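Long-range contact in putative enoyl-CoA hydratase/isomerase (Acinetobacter baumannii, PDB 3FDU), which probably acts on enoyl-CoA thioesters as a hydratase or isomerase of the crotonase family: residues P101-V106 / A121-A126. The protein carries 4 engineered substitutions. Numbering follows the deposited sequence.
Sequences PLIIAV and ADLVFA
Phe125, Ile103 and Ile104 bury much of the surface between two parallel strands. The Phe125 ring, its CG anti to the carbonyl carbon (chi1 -55°), leans back along the sheet and lays its CD2–CE2 side obliquely against the CG2 methyl of Ile103, with CE2 3.8 Å from CG2. The other branch of Ile103 reaches Leu123, CG1 to CD1, at 4.1 Å; Thr191 and Thr195 of helix 188-200 also touch the Phe125 side chain. Ile104 points to the other face, where its CG1 packs 3.8 Å from Ala121 CB. Its backbone is gripped twice by strand 123-126: Ile104 N donates to Leu123 O, and Ile104 O accepts Phe125 N at 2.9 Å. Val106 N to Phe125 O (2.7 Å) continues this parallel pairing, part of the mixed sheet of the crotonase fold, in which strand 102-106 lies between strands 52-57 and 123-126. Before strand 123-126 begins, Asp122 embraces Leu102: its N donates to Leu102 O, while OD2 takes Leu102 N at 2.8 Å on the carboxylate's anti side. The same oxygen forms a salt bridge with Lys211, and OD1 shares a hydrogen bond with Tyr157 OH of a neighbouring subunit.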
ATOM      1  N   PRO A 101     -15.418  -6.845 -14.851  1.00 17.97           N
ATOM      2  CA  PRO A 101     -15.151  -6.962 -13.407  1.00 17.79           C
ATOM      3  C   PRO A 101     -15.078  -8.464 -13.022  1.00 18.17           C
ATOM      4  O   PRO A 101     -15.885  -9.280 -13.522  1.00 17.74           O
ATOM      5  CB  PRO A 101     -16.355  -6.283 -12.760  1.00 18.47           C
ATOM      6  CG  PRO A 101     -16.890  -5.262 -13.900  1.00 17.70           C
ATOM      7  CD  PRO A 101     -16.686  -6.141 -15.142  1.00 17.38           C
ATOM      8  N   LEU A 102     -14.101  -8.806 -12.171  1.00 17.58           N
ATOM      9  CA  LEU A 102     -13.877 -10.187 -11.659  1.00 16.36           C
ATOM     10  C   LEU A 102     -14.079 -10.169 -10.140  1.00 17.81           C
ATOM     11  O   LEU A 102     -13.355  -9.455  -9.418  1.00 16.17           O
ATOM     12  CB  LEU A 102     -12.458 -10.669 -11.982  1.00 16.51           C
ATOM     13  CG  LEU A 102     -12.087 -12.093 -11.483  1.00 19.47           C
ATOM     14  CD1 LEU A 102     -13.058 -13.173 -12.044  1.00 17.65           C
ATOM     15  CD2 LEU A 102     -10.653 -12.440 -11.892  1.00 18.08           C
ATOM     16  N   ILE A 103     -15.086 -10.906  -9.652  1.00 16.56           N
ATOM     17  CA  ILE A 103     -15.325 -10.992  -8.235  1.00 17.69           C
ATOM     18  C   ILE A 103     -14.997 -12.409  -7.799  1.00 17.77           C
ATOM     19  O   ILE A 103     -15.327 -13.344  -8.510  1.00 18.76           O
ATOM     20  CB  ILE A 103     -16.800 -10.669  -7.864  1.00 18.16           C
ATOM     21  CG1 ILE A 103     -17.220  -9.275  -8.401  1.00 15.37           C
ATOM     22  CG2 ILE A 103     -17.065 -10.834  -6.352  1.00 17.32           C
ATOM     23  CD1 ILE A 103     -18.727  -9.016  -8.256  1.00 17.22           C
ATOM     24  N   ILE A 104     -14.336 -12.550  -6.640  1.00 17.79           N
ATOM     25  CA  ILE A 104     -14.044 -13.851  -6.052  1.00 16.94           C
ATOM     26  C   ILE A 104     -14.724 -13.966  -4.689  1.00 17.28           C
ATOM     27  O   ILE A 104     -14.749 -13.009  -3.872  1.00 17.79           O
ATOM     28  CB  ILE A 104     -12.524 -14.120  -5.970  1.00 18.09           C
ATOM     29  CG1 ILE A 104     -11.979 -14.243  -7.431  1.00 19.37           C
ATOM     30  CG2 ILE A 104     -12.249 -15.434  -5.144  1.00 16.13           C
ATOM     31  CD1 ILE A 104     -10.510 -14.644  -7.593  1.00 19.59           C
ATOM     32  N   ALA A 105     -15.268 -15.134  -4.411  1.00 16.07           N
ATOM     33  CA  ALA A 105     -15.890 -15.341  -3.109  1.00 17.27           C
ATOM     34  C   ALA A 105     -15.205 -16.524  -2.423  1.00 17.72           C
ATOM     35  O   ALA A 105     -15.146 -17.585  -3.003  1.00 18.55           O
ATOM     36  CB  ALA A 105     -17.440 -15.638  -3.273  1.00 17.56           C
ATOM     37  N   VAL A 106     -14.737 -16.348  -1.188  1.00 17.52           N
ATOM     38  CA  VAL A 106     -13.917 -17.378  -0.540  1.00 18.31           C
ATOM     39  C   VAL A 106     -14.626 -17.959   0.698  1.00 17.59           C
ATOM     40  O   VAL A 106     -15.093 -17.202   1.543  1.00 16.90           O
ATOM     41  CB  VAL A 106     -12.545 -16.767  -0.089  1.00 17.61           C
ATOM     42  CG1 VAL A 106     -11.672 -17.799   0.637  1.00 19.56           C
ATOM     43  CG2 VAL A 106     -11.803 -16.252  -1.319  1.00 18.32           C
ATOM     44  N   ALA A 121      -8.216 -10.236  -8.812  1.00 20.37           N
ATOM     45  CA  ALA A 121      -9.638  -9.928  -8.792  1.00 18.66           C
ATOM     46  C   ALA A 121      -9.837  -8.457  -8.423  1.00 18.71           C
ATOM     47  O   ALA A 121      -9.022  -7.897  -7.711  1.00 17.47           O
ATOM     48  CB  ALA A 121     -10.396 -10.835  -7.756  1.00 19.13           C
ATOM     49  N   ASP A 122     -10.956  -7.859  -8.858  1.00 17.26           N
ATOM     50  CA  ASP A 122     -11.307  -6.507  -8.431  1.00 18.02           C
ATOM     51  C   ASP A 122     -11.888  -6.406  -7.022  1.00 17.62           C
ATOM     52  O   ASP A 122     -11.624  -5.441  -6.309  1.00 16.17           O
ATOM     53  CB  ASP A 122     -12.288  -5.942  -9.447  1.00 18.95           C
ATOM     54  CG  ASP A 122     -11.722  -6.011 -10.853  1.00 19.75           C
ATOM     55  OD1 ASP A 122     -10.609  -5.473 -11.040  1.00 21.32           O
ATOM     56  OD2 ASP A 122     -12.343  -6.646 -11.734  1.00 21.91           O
ATOM     57  N   LEU A 123     -12.718  -7.390  -6.656  1.00 18.24           N
ATOM     58  CA  LEU A 123     -13.418  -7.435  -5.350  1.00 18.57           C
ATOM     59  C   LEU A 123     -13.392  -8.878  -4.846  1.00 17.25           C
ATOM     60  O   LEU A 123     -13.487  -9.828  -5.634  1.00 16.79           O
ATOM     61  CB  LEU A 123     -14.878  -7.035  -5.498  1.00 18.49           C
ATOM     62  CG  LEU A 123     -15.079  -5.742  -6.312  1.00 21.17           C
ATOM     63  CD1 LEU A 123     -16.538  -5.609  -6.644  1.00 24.16           C
ATOM     64  CD2 LEU A 123     -14.557  -4.640  -5.477  1.00 20.66           C
ATOM     65  N   VAL A 124     -13.198  -9.008  -3.544  1.00 17.17           N
ATOM     66  CA  VAL A 124     -13.135 -10.290  -2.907  1.00 16.11           C
ATOM     67  C   VAL A 124     -13.974 -10.295  -1.643  1.00 17.72           C
ATOM     68  O   VAL A 124     -13.827  -9.391  -0.790  1.00 17.29           O
ATOM     69  CB  VAL A 124     -11.696 -10.630  -2.507  1.00 16.28           C
ATOM     70  CG1 VAL A 124     -11.669 -12.000  -1.830  1.00 11.72           C
ATOM     71  CG2 VAL A 124     -10.771 -10.658  -3.743  1.00 17.35           C
ATOM     72  N   PHE A 125     -14.881 -11.279  -1.542  1.00 17.78           N
ATOM     73  CA  PHE A 125     -15.675 -11.442  -0.330  1.00 18.29           C
ATOM     74  C   PHE A 125     -15.328 -12.784   0.327  1.00 18.45           C
ATOM     75  O   PHE A 125     -15.092 -13.777  -0.354  1.00 19.97           O
ATOM     76  CB  PHE A 125     -17.188 -11.352  -0.629  1.00 19.21           C
ATOM     77  CG  PHE A 125     -17.575 -10.076  -1.335  1.00 19.75           C
ATOM     78  CD1 PHE A 125     -17.574  -8.845  -0.637  1.00 22.47           C
ATOM     79  CD2 PHE A 125     -17.882 -10.083  -2.700  1.00 19.25           C
ATOM     80  CE1 PHE A 125     -17.926  -7.632  -1.310  1.00 18.90           C
ATOM     81  CE2 PHE A 125     -18.257  -8.897  -3.337  1.00 22.06           C
ATOM     82  CZ  PHE A 125     -18.252  -7.676  -2.625  1.00 18.29           C
ATOM     83  N   ALA A 126     -15.259 -12.802   1.644  1.00 18.95           N
ATOM     84  CA  ALA A 126     -14.987 -14.070   2.346  1.00 19.55           C
ATOM     85  C   ALA A 126     -15.922 -14.175   3.538  1.00 19.93           C
ATOM     86  O   ALA A 126     -16.462 -13.160   4.015  1.00 19.49           O
ATOM     87  CB  ALA A 126     -13.535 -14.090   2.831  1.00 18.89           C
TER